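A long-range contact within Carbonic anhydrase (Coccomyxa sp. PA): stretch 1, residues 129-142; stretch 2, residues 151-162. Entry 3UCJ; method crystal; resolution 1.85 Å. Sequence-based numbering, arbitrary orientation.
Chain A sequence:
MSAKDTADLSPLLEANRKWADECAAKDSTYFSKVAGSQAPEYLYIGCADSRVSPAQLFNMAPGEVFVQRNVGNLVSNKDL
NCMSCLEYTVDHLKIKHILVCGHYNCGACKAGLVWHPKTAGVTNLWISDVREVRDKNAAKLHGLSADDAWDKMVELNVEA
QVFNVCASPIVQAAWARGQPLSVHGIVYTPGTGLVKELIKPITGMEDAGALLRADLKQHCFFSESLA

Stretch 1 129-142: DVREVRDKNAAKLH
Stretch 2, residues 151-162: DKMVELNVEAQV

From Asp129 the chain continues a helix begun earlier; Lys136 (phi/psi -88/5) and Asn137 (-136/30) then lead into a short helix, 138-141, which His142 (-66/145) leaves. Residues 151-162 lie within one longer helix. The axes of helices 129-135 and 151-162 approach to 9.7 Å, with 102° between their N-to-C directions, so the contact is a near-perpendicular crossing. Its register is set by CA-CA distances of 6.5 Å for Val133-Asn157, 6.9 Å for Arg134-Met153 and 7.1 Å for Leu141-Lys152.

No hydrogen bond crosses the interface; packing carries it, burying 549 Å² in total. Val133 (chi1 t) points toward the long helix as a knob among Met153, Leu156, Asn157 and Ala160. Its CG1 lies 3.6 Å from Met153 CE, and its CG2 3.6 Å from Ala160 CB, so the two methyls reach different parts of the hole. Met153 answers with a knob among Val130, Val133, Arg134 and Leu141. Its CA-to-CB bond points sideways, but chi1 t, chi2 p and chi3 -105° bring the thioether in: SD is 3.7 Å from Arg134 CB and 4.1 Å from Leu141 CD1.

Leu156 (m, t) points toward stretch 1, placing CD1 3.7 Å from Asn137 CB and CD2 3.8 Å from Lys140 CD. Leu141 (m, t) starts sideways, yet its CD2 comes within 3.9 Å of Lys152 CG (Lys152 chi1 t, chi2 p).

Several polar side chains bond within their own stretch. Asn137 (chi1 m, chi2 -74°) turns ND2 back to Val133 O at 2.9 Å, bracing the turn. Gln161 (m, m) donates NE2 to Asn157 OD1 at 3.0 Å; Asn157 has chi1 t, chi2 49°. Arg134 (t, t, p, chi4 178°) leads its end away, where NE and NH2 each lie 3.0 Å from Asp135 OD2 in a salt bridge.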

# COMPACT_ATOMS: atom_id res chain seq x y z
N ASP A 129 -10.78 -4.13 6.21
CA ASP A 129 -10.46 -4.31 7.62
C ASP A 129 -11.75 -4.41 8.43
O ASP A 129 -11.76 -5.09 9.51
CB ASP A 129 -9.68 -3.08 8.24
CG ASP A 129 -8.36 -2.73 7.49
OD1 ASP A 129 -7.52 -1.97 8.06
OD2 ASP A 129 -8.19 -3.00 6.29
N VAL A 130 -12.70 -3.57 8.05
CA VAL A 130 -14.01 -3.58 8.79
C VAL A 130 -14.64 -5.02 8.68
O VAL A 130 -15.08 -5.58 9.70
CB VAL A 130 -14.96 -2.55 8.27
CG1 VAL A 130 -16.28 -2.62 9.16
CG2 VAL A 130 -14.32 -1.13 8.43
N ARG A 131 -14.58 -5.62 7.49
CA ARG A 131 -15.06 -7.01 7.40
C ARG A 131 -14.34 -7.96 8.34
O ARG A 131 -14.97 -8.90 8.87
CB ARG A 131 -15.06 -7.54 5.97
CG ARG A 131 -16.13 -6.89 5.07
CD ARG A 131 -16.21 -7.50 3.68
NE ARG A 131 -15.08 -7.11 2.83
CZ ARG A 131 -15.11 -6.09 1.97
NH1 ARG A 131 -16.26 -5.37 1.79
NH2 ARG A 131 -14.05 -5.84 1.24
N GLU A 132 -13.04 -7.77 8.56
CA GLU A 132 -12.29 -8.68 9.35
C GLU A 132 -12.74 -8.55 10.81
O GLU A 132 -12.84 -9.55 11.48
CB GLU A 132 -10.78 -8.31 9.27
CG GLU A 132 -10.15 -8.76 8.02
CD GLU A 132 -8.59 -8.42 8.13
OE1 GLU A 132 -8.17 -7.37 7.60
OE2 GLU A 132 -7.82 -9.17 8.84
N VAL A 133 -12.97 -7.34 11.27
CA VAL A 133 -13.46 -7.12 12.60
C VAL A 133 -14.85 -7.73 12.75
O VAL A 133 -15.12 -8.43 13.65
CB VAL A 133 -13.58 -5.64 12.90
CG1 VAL A 133 -14.17 -5.46 14.23
CG2 VAL A 133 -12.23 -4.96 12.85
N ARG A 134 -15.71 -7.42 11.81
CA ARG A 134 -17.04 -7.97 11.74
C ARG A 134 -17.06 -9.48 11.84
O ARG A 134 -17.78 -10.04 12.60
CB ARG A 134 -17.67 -7.52 10.43
CG ARG A 134 -19.04 -8.05 10.11
CD ARG A 134 -19.32 -7.93 8.66
NE ARG A 134 -18.69 -8.96 7.90
CZ ARG A 134 -18.82 -9.11 6.60
NH1 ARG A 134 -19.58 -8.29 5.92
NH2 ARG A 134 -18.20 -10.08 5.98
N ASP A 135 -16.23 -10.12 11.05
CA ASP A 135 -16.18 -11.54 10.94
C ASP A 135 -15.80 -12.23 12.22
O ASP A 135 -16.13 -13.35 12.43
CB ASP A 135 -15.24 -11.97 9.84
CG ASP A 135 -15.80 -11.76 8.46
OD1 ASP A 135 -15.06 -11.91 7.53
OD2 ASP A 135 -16.95 -11.42 8.30
N LYS A 136 -15.10 -11.53 13.08
CA LYS A 136 -14.71 -12.09 14.34
C LYS A 136 -15.77 -11.86 15.40
O LYS A 136 -15.60 -12.21 16.52
CB LYS A 136 -13.37 -11.52 14.78
CG LYS A 136 -12.29 -11.87 13.86
CD LYS A 136 -10.95 -11.71 14.46
CE LYS A 136 -10.40 -10.40 14.17
NZ LYS A 136 -9.10 -10.26 14.76
N ASN A 137 -16.90 -11.32 15.00
CA ASN A 137 -17.91 -10.95 15.94
C ASN A 137 -19.33 -11.32 15.58
O ASN A 137 -20.24 -10.67 15.97
CB ASN A 137 -17.81 -9.47 16.24
CG ASN A 137 -16.64 -9.15 17.08
OD1 ASN A 137 -16.64 -9.41 18.25
ND2 ASN A 137 -15.61 -8.63 16.49
N ALA A 138 -19.50 -12.40 14.84
CA ALA A 138 -20.83 -12.85 14.50
C ALA A 138 -21.74 -12.91 15.70
O ALA A 138 -22.86 -12.48 15.64
CB ALA A 138 -20.78 -14.18 13.84
N ALA A 139 -21.22 -13.42 16.79
CA ALA A 139 -22.01 -13.58 18.02
C ALA A 139 -22.51 -12.29 18.65
O ALA A 139 -23.56 -12.30 19.32
CB ALA A 139 -21.28 -14.44 19.04
N LYS A 140 -21.81 -11.15 18.42
CA LYS A 140 -22.28 -9.88 18.96
C LYS A 140 -23.15 -9.12 17.96
O LYS A 140 -23.81 -8.12 18.35
CB LYS A 140 -21.10 -9.01 19.35
CG LYS A 140 -20.16 -9.64 20.26
CD LYS A 140 -19.05 -8.64 20.50
CE LYS A 140 -17.94 -9.24 21.30
NZ LYS A 140 -18.30 -9.12 22.72
N LEU A 141 -23.14 -9.52 16.69
CA LEU A 141 -23.82 -8.76 15.65
C LEU A 141 -25.14 -9.41 15.12
O LEU A 141 -26.12 -8.71 14.68
CB LEU A 141 -22.83 -8.54 14.45
CG LEU A 141 -21.70 -7.53 14.86
CD1 LEU A 141 -20.73 -7.51 13.71
CD2 LEU A 141 -22.26 -6.18 14.92
N HIS A 142 -25.12 -10.72 15.06
CA HIS A 142 -26.26 -11.44 14.44
C HIS A 142 -27.52 -11.27 15.25
O HIS A 142 -27.46 -11.12 16.48
CB HIS A 142 -25.94 -12.91 14.20
CG HIS A 142 -25.11 -13.12 12.98
ND1 HIS A 142 -24.60 -14.34 12.63
CD2 HIS A 142 -24.69 -12.24 12.03
CE1 HIS A 142 -23.91 -14.23 11.51
NE2 HIS A 142 -23.95 -12.96 11.13
N ASP A 151 -24.46 0.37 15.18
CA ASP A 151 -23.84 0.97 16.32
C ASP A 151 -22.79 0.06 16.90
O ASP A 151 -21.73 0.48 17.27
CB ASP A 151 -24.89 1.30 17.37
CG ASP A 151 -25.81 2.39 16.95
OD1 ASP A 151 -26.84 2.55 17.59
OD2 ASP A 151 -25.56 3.10 15.99
N LYS A 152 -23.11 -1.20 17.00
CA LYS A 152 -22.20 -2.16 17.53
C LYS A 152 -20.96 -2.29 16.64
O LYS A 152 -19.88 -2.41 17.12
CB LYS A 152 -22.91 -3.48 17.66
CG LYS A 152 -22.20 -4.51 18.42
CD LYS A 152 -21.81 -4.02 19.74
CE LYS A 152 -21.83 -5.12 20.71
NZ LYS A 152 -20.97 -4.89 21.85
N MET A 153 -21.15 -2.28 15.34
CA MET A 153 -20.03 -2.36 14.43
C MET A 153 -19.07 -1.20 14.65
O MET A 153 -17.90 -1.37 14.70
CB MET A 153 -20.51 -2.42 13.01
CG MET A 153 -19.43 -2.66 11.99
SD MET A 153 -18.81 -4.31 11.99
CE MET A 153 -17.24 -4.17 12.79
N VAL A 154 -19.61 -0.01 14.78
CA VAL A 154 -18.81 1.17 15.09
C VAL A 154 -17.96 0.95 16.33
O VAL A 154 -16.79 1.16 16.33
CB VAL A 154 -19.70 2.42 15.22
CG1 VAL A 154 -18.94 3.54 15.80
CG2 VAL A 154 -20.22 2.81 13.89
N GLU A 155 -18.58 0.48 17.39
CA GLU A 155 -17.91 0.22 18.63
C GLU A 155 -16.84 -0.86 18.54
O GLU A 155 -15.78 -0.71 19.09
CB GLU A 155 -18.92 -0.12 19.71
CG GLU A 155 -19.83 1.02 20.05
CD GLU A 155 -21.09 0.60 20.79
OE1 GLU A 155 -21.98 1.43 20.92
OE2 GLU A 155 -21.18 -0.55 21.21
N LEU A 156 -17.15 -1.95 17.89
CA LEU A 156 -16.20 -3.04 17.75
C LEU A 156 -15.01 -2.56 16.93
O LEU A 156 -13.87 -2.99 17.20
CB LEU A 156 -16.84 -4.23 17.02
CG LEU A 156 -17.79 -5.03 17.99
CD1 LEU A 156 -18.67 -5.98 17.13
CD2 LEU A 156 -17.03 -5.69 19.12
N ASN A 157 -15.31 -1.73 15.95
CA ASN A 157 -14.25 -1.20 15.08
C ASN A 157 -13.31 -0.32 15.93
O ASN A 157 -12.04 -0.49 15.90
CB ASN A 157 -14.82 -0.45 13.91
CG ASN A 157 -13.71 -0.05 12.90
OD1 ASN A 157 -12.89 -0.90 12.51
ND2 ASN A 157 -13.65 1.22 12.59
N VAL A 158 -13.88 0.59 16.72
CA VAL A 158 -13.00 1.35 17.67
C VAL A 158 -12.10 0.40 18.48
O VAL A 158 -10.85 0.60 18.59
CB VAL A 158 -13.82 2.29 18.62
CG1 VAL A 158 -12.86 2.96 19.66
CG2 VAL A 158 -14.54 3.36 17.80
N GLU A 159 -12.70 -0.61 19.14
CA GLU A 159 -11.87 -1.48 19.94
C GLU A 159 -10.76 -2.13 19.15
O GLU A 159 -9.64 -2.30 19.65
CB GLU A 159 -12.70 -2.60 20.68
CG GLU A 159 -11.69 -3.37 21.58
CD GLU A 159 -12.28 -4.35 22.61
OE1 GLU A 159 -13.54 -4.47 22.67
OE2 GLU A 159 -11.44 -5.02 23.28
N ALA A 160 -11.06 -2.60 17.92
CA ALA A 160 -10.04 -3.28 17.15
C ALA A 160 -8.95 -2.27 16.77
O ALA A 160 -7.78 -2.66 16.73
CB ALA A 160 -10.69 -3.80 15.85
N GLN A 161 -9.33 -1.02 16.47
CA GLN A 161 -8.33 -0.05 15.98
C GLN A 161 -7.49 0.39 17.18
O GLN A 161 -6.28 0.61 17.04
CB GLN A 161 -8.93 1.14 15.20
CG GLN A 161 -9.79 0.69 13.98
CD GLN A 161 -9.12 -0.41 13.10
OE1 GLN A 161 -7.89 -0.38 12.86
NE2 GLN A 161 -9.96 -1.43 12.61
N VAL A 162 -8.09 0.40 18.36
CA VAL A 162 -7.25 0.64 19.57
C VAL A 162 -6.26 -0.44 19.75
O VAL A 162 -5.03 -0.17 20.03
CB VAL A 162 -8.13 0.82 20.87
CG1 VAL A 162 -7.25 0.67 22.15
CG2 VAL A 162 -8.82 2.13 20.78